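Long-range contact in GTPase-activating protein skywalker (Drosophila melanogaster, PDB 6R82), which acts as a GTPase-activating protein for Rab35, regulating synaptic vesicle protein recycling and turnover through endosomal trafficking, and carries the TLDc domain described here: residues 29-38 and 177-187. Sequence-based numbering, arbitrary orientation.
Sequences YQPVLLYTTE and RVLEVYGFVGI
A classic beta bulge interrupts the antiparallel pairing of strand 30-36 with strand 178-185, which brings together the first and last strands of the TLDc domain: L34 and Y35 both face V181. The carbonyl O of V181 takes a short bond from L34 N (2.7 Å) and a weak one from Y35 N (3.3 Å). As the added residue of the bulge, L34 points toward strand 178-185, its CG 3.3 Å from G183 N, where glycine leaves room for the branched end. On the face bearing L33 and T36, L33 CD1 lies over the Y182 ring, 4.2 Å from its centroid and displaced toward the rim; CG of L33 stands opposite the backbone N (chi1 175°), which carries the methyl there. Y182 OH donates to E180 OE1 from above the carboxylate plane. A leucine in place of Y182 would probably cost L33 its aromatic platform and leave E180 without this donor. Beyond the bulge, T37 OG1 substitutes for a backbone carbonyl, accepting from L179 N at 2.8 Å. Strand 57-63 pairs with the other edge of 178-185, helix 44-51 packs against Y35 and V181, and L15 of helix 13-18 touches P31 and Y182.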
loop_
_atom_site.group_PDB
_atom_site.type_symbol
_atom_site.label_atom_id
_atom_site.label_comp_id
_atom_site.label_asym_id
_atom_site.label_seq_id
_atom_site.Cartn_x
_atom_site.Cartn_y
_atom_site.Cartn_z
ATOM N N TYR A 29 -12.700 4.125 12.916
ATOM C CA TYR A 29 -13.529 3.751 11.777
ATOM C C TYR A 29 -13.525 2.231 11.570
ATOM O O TYR A 29 -12.716 1.495 12.147
ATOM C CB TYR A 29 -13.037 4.486 10.515
ATOM C CG TYR A 29 -13.273 5.980 10.587
ATOM C CD1 TYR A 29 -14.472 6.526 10.160
ATOM C CD2 TYR A 29 -12.308 6.840 11.093
ATOM C CE1 TYR A 29 -14.711 7.887 10.228
ATOM C CE2 TYR A 29 -12.533 8.206 11.168
ATOM C CZ TYR A 29 -13.743 8.720 10.731
ATOM O OH TYR A 29 -13.991 10.063 10.783
ATOM N N GLN A 30 -14.474 1.750 10.728
ATOM C CA GLN A 30 -14.583 0.312 10.487
ATOM C C GLN A 30 -13.848 -0.053 9.208
ATOM O O GLN A 30 -14.094 0.569 8.169
ATOM C CB GLN A 30 -16.045 -0.120 10.379
ATOM C CG GLN A 30 -16.836 0.030 11.702
ATOM C CD GLN A 30 -16.257 -0.808 12.854
ATOM O OE1 GLN A 30 -16.036 -2.019 12.712
ATOM N NE2 GLN A 30 -16.007 -0.158 14.000
ATOM N N PRO A 31 -12.949 -1.031 9.233
ATOM C CA PRO A 31 -12.252 -1.415 8.002
ATOM C C PRO A 31 -13.132 -2.346 7.184
ATOM O O PRO A 31 -13.822 -3.210 7.722
ATOM C CB PRO A 31 -10.991 -2.119 8.514
ATOM C CG PRO A 31 -11.445 -2.757 9.803
ATOM C CD PRO A 31 -12.518 -1.836 10.392
ATOM N N VAL A 32 -13.142 -2.131 5.874
ATOM C CA VAL A 32 -13.959 -2.916 4.959
ATOM C C VAL A 32 -13.065 -3.344 3.804
ATOM O O VAL A 32 -12.211 -2.576 3.344
ATOM C CB VAL A 32 -15.187 -2.131 4.439
ATOM C CG1 VAL A 32 -16.156 -1.761 5.596
ATOM C CG2 VAL A 32 -14.760 -0.868 3.680
ATOM N N LEU A 33 -13.263 -4.570 3.349
ATOM C CA LEU A 33 -12.483 -5.142 2.260
ATOM C C LEU A 33 -12.972 -4.579 0.930
ATOM O O LEU A 33 -14.122 -4.809 0.546
ATOM C CB LEU A 33 -12.626 -6.664 2.278
ATOM C CG LEU A 33 -11.939 -7.359 1.103
ATOM C CD1 LEU A 33 -10.427 -7.286 1.334
ATOM C CD2 LEU A 33 -12.435 -8.800 0.924
ATOM N N LEU A 34 -12.100 -3.846 0.221
ATOM C CA LEU A 34 -12.469 -3.263 -1.077
ATOM C C LEU A 34 -12.143 -4.173 -2.258
ATOM O O LEU A 34 -12.853 -4.139 -3.273
ATOM C CB LEU A 34 -11.746 -1.926 -1.301
ATOM C CG LEU A 34 -11.839 -0.900 -0.164
ATOM C CD1 LEU A 34 -10.959 0.312 -0.457
ATOM C CD2 LEU A 34 -13.307 -0.475 0.040
ATOM N N TYR A 35 -11.073 -4.958 -2.158
ATOM C CA TYR A 35 -10.538 -5.682 -3.304
ATOM C C TYR A 35 -9.697 -6.829 -2.791
ATOM O O TYR A 35 -8.866 -6.630 -1.896
ATOM C CB TYR A 35 -9.670 -4.777 -4.199
ATOM C CG TYR A 35 -9.100 -5.501 -5.429
ATOM C CD1 TYR A 35 -9.872 -5.673 -6.577
ATOM C CD2 TYR A 35 -7.812 -6.020 -5.426
ATOM C CE1 TYR A 35 -9.373 -6.332 -7.688
ATOM C CE2 TYR A 35 -7.304 -6.681 -6.538
ATOM C CZ TYR A 35 -8.092 -6.829 -7.659
ATOM O OH TYR A 35 -7.604 -7.489 -8.763
ATOM N N THR A 36 -9.894 -8.015 -3.369
ATOM C CA THR A 36 -9.007 -9.138 -3.110
ATOM C C THR A 36 -8.795 -9.939 -4.389
ATOM O O THR A 36 -9.745 -10.224 -5.125
ATOM C CB THR A 36 -9.541 -10.066 -2.010
ATOM O OG1 THR A 36 -8.696 -11.221 -1.921
ATOM C CG2 THR A 36 -10.947 -10.516 -2.330
ATOM N N THR A 37 -7.543 -10.318 -4.627
ATOM C CA THR A 37 -7.204 -11.123 -5.795
ATOM C C THR A 37 -7.807 -12.519 -5.724
ATOM O O THR A 37 -7.888 -13.199 -6.750
ATOM C CB THR A 37 -5.694 -11.215 -5.930
ATOM O OG1 THR A 37 -5.142 -11.643 -4.679
ATOM C CG2 THR A 37 -5.116 -9.853 -6.269
ATOM N N GLU A 38 -8.252 -12.948 -4.540
ATOM C CA GLU A 38 -8.920 -14.234 -4.407
ATOM C C GLU A 38 -10.327 -14.237 -5.000
ATOM O O GLU A 38 -10.850 -15.320 -5.289
ATOM C CB GLU A 38 -8.981 -14.644 -2.931
ATOM C CG GLU A 38 -7.679 -15.246 -2.378
ATOM C CD GLU A 38 -7.896 -16.028 -1.079
ATOM O OE1 GLU A 38 -7.974 -17.281 -1.129
ATOM O OE2 GLU A 38 -7.994 -15.385 -0.009
ATOM N N ARG A 177 0.765 -14.098 -3.886
ATOM C CA ARG A 177 -0.226 -15.141 -3.664
ATOM C C ARG A 177 -1.615 -14.539 -3.510
ATOM O O ARG A 177 -2.575 -15.003 -4.131
ATOM C CB ARG A 177 0.134 -15.972 -2.435
ATOM C CG ARG A 177 -0.633 -17.279 -2.364
ATOM C CD ARG A 177 -0.648 -17.850 -0.958
ATOM N NE ARG A 177 0.693 -17.953 -0.387
ATOM C CZ ARG A 177 1.017 -18.763 0.619
ATOM N NH1 ARG A 177 0.094 -19.552 1.164
ATOM N NH2 ARG A 177 2.263 -18.790 1.079
ATOM N N VAL A 178 -1.741 -13.501 -2.687
ATOM C CA VAL A 178 -2.993 -12.761 -2.582
ATOM C C VAL A 178 -2.676 -11.312 -2.236
ATOM O O VAL A 178 -1.742 -11.014 -1.481
ATOM C CB VAL A 178 -3.958 -13.421 -1.571
ATOM C CG1 VAL A 178 -3.268 -13.649 -0.251
ATOM C CG2 VAL A 178 -5.227 -12.573 -1.387
ATOM N N LEU A 179 -3.424 -10.409 -2.854
ATOM C CA LEU A 179 -3.385 -8.997 -2.517
ATOM C C LEU A 179 -4.753 -8.582 -1.996
ATOM O O LEU A 179 -5.780 -8.975 -2.557
ATOM C CB LEU A 179 -2.991 -8.152 -3.729
ATOM C CG LEU A 179 -3.020 -6.656 -3.422
ATOM C CD1 LEU A 179 -1.685 -6.046 -3.730
ATOM C CD2 LEU A 179 -4.109 -5.994 -4.230
ATOM N N GLU A 180 -4.754 -7.801 -0.915
ATOM C CA GLU A 180 -5.971 -7.290 -0.299
ATOM C C GLU A 180 -5.857 -5.785 -0.098
ATOM O O GLU A 180 -4.792 -5.281 0.268
ATOM C CB GLU A 180 -6.233 -7.972 1.055
ATOM C CG GLU A 180 -6.878 -9.357 0.928
ATOM C CD GLU A 180 -6.956 -10.119 2.258
ATOM O OE1 GLU A 180 -6.423 -9.617 3.284
ATOM O OE2 GLU A 180 -7.550 -11.228 2.262
ATOM N N VAL A 181 -6.962 -5.073 -0.336
ATOM C CA VAL A 181 -7.055 -3.639 -0.075
ATOM C C VAL A 181 -8.269 -3.382 0.812
ATOM O O VAL A 181 -9.373 -3.833 0.500
ATOM C CB VAL A 181 -7.162 -2.811 -1.373
ATOM C CG1 VAL A 181 -7.033 -1.313 -1.048
ATOM C CG2 VAL A 181 -6.089 -3.228 -2.365
ATOM N N TYR A 182 -8.060 -2.652 1.907
ATOM C CA TYR A 182 -9.113 -2.264 2.835
ATOM C C TYR A 182 -9.341 -0.764 2.752
ATOM O O TYR A 182 -8.392 0.001 2.572
ATOM C CB TYR A 182 -8.747 -2.651 4.284
ATOM C CG TYR A 182 -8.679 -4.149 4.489
ATOM C CD1 TYR A 182 -7.505 -4.853 4.227
ATOM C CD2 TYR A 182 -9.791 -4.861 4.918
ATOM C CE1 TYR A 182 -7.442 -6.236 4.394
ATOM C CE2 TYR A 182 -9.741 -6.241 5.078
ATOM C CZ TYR A 182 -8.560 -6.920 4.817
ATOM O OH TYR A 182 -8.504 -8.288 4.985
ATOM N N GLY A 183 -10.605 -0.354 2.873
ATOM C CA GLY A 183 -10.962 1.018 3.138
ATOM C C GLY A 183 -11.519 1.190 4.543
ATOM O O GLY A 183 -11.462 0.288 5.381
ATOM N N PHE A 184 -12.074 2.376 4.793
ATOM C CA PHE A 184 -12.597 2.701 6.119
ATOM C C PHE A 184 -13.921 3.433 5.985
ATOM O O PHE A 184 -14.025 4.398 5.220
ATOM C CB PHE A 184 -11.593 3.553 6.915
ATOM C CG PHE A 184 -10.258 2.893 7.090
ATOM C CD1 PHE A 184 -9.292 2.980 6.094
ATOM C CD2 PHE A 184 -9.973 2.158 8.234
ATOM C CE1 PHE A 184 -8.070 2.355 6.235
ATOM C CE2 PHE A 184 -8.736 1.538 8.386
ATOM C CZ PHE A 184 -7.785 1.636 7.381
ATOM N N VAL A 185 -14.926 2.991 6.741
ATOM C CA VAL A 185 -16.245 3.603 6.685
ATOM C C VAL A 185 -16.636 4.057 8.086
ATOM O O VAL A 185 -16.118 3.570 9.092
ATOM C CB VAL A 185 -17.315 2.652 6.090
ATOM C CG1 VAL A 185 -16.990 2.310 4.615
ATOM C CG2 VAL A 185 -17.441 1.378 6.914
ATOM N N GLY A 186 -17.551 5.026 8.138
ATOM C CA GLY A 186 -18.161 5.410 9.398
ATOM C C GLY A 186 -18.180 6.890 9.723
ATOM O O GLY A 186 -18.181 7.256 10.904
ATOM N N ILE A 187 -18.215 7.746 8.703
ATOM C CA ILE A 187 -18.243 9.199 8.895
ATOM C C ILE A 187 -19.360 9.654 9.848
ATOM O O ILE A 187 -20.514 9.211 9.734
ATOM C CB ILE A 187 -18.405 9.933 7.556
ATOM C CG1 ILE A 187 -17.123 9.880 6.734
ATOM C CG2 ILE A 187 -18.763 11.373 7.811
ATOM C CD1 ILE A 187 -17.362 10.306 5.289
HETATM O O HOH W 1 -8.667 -12.328 0.426
#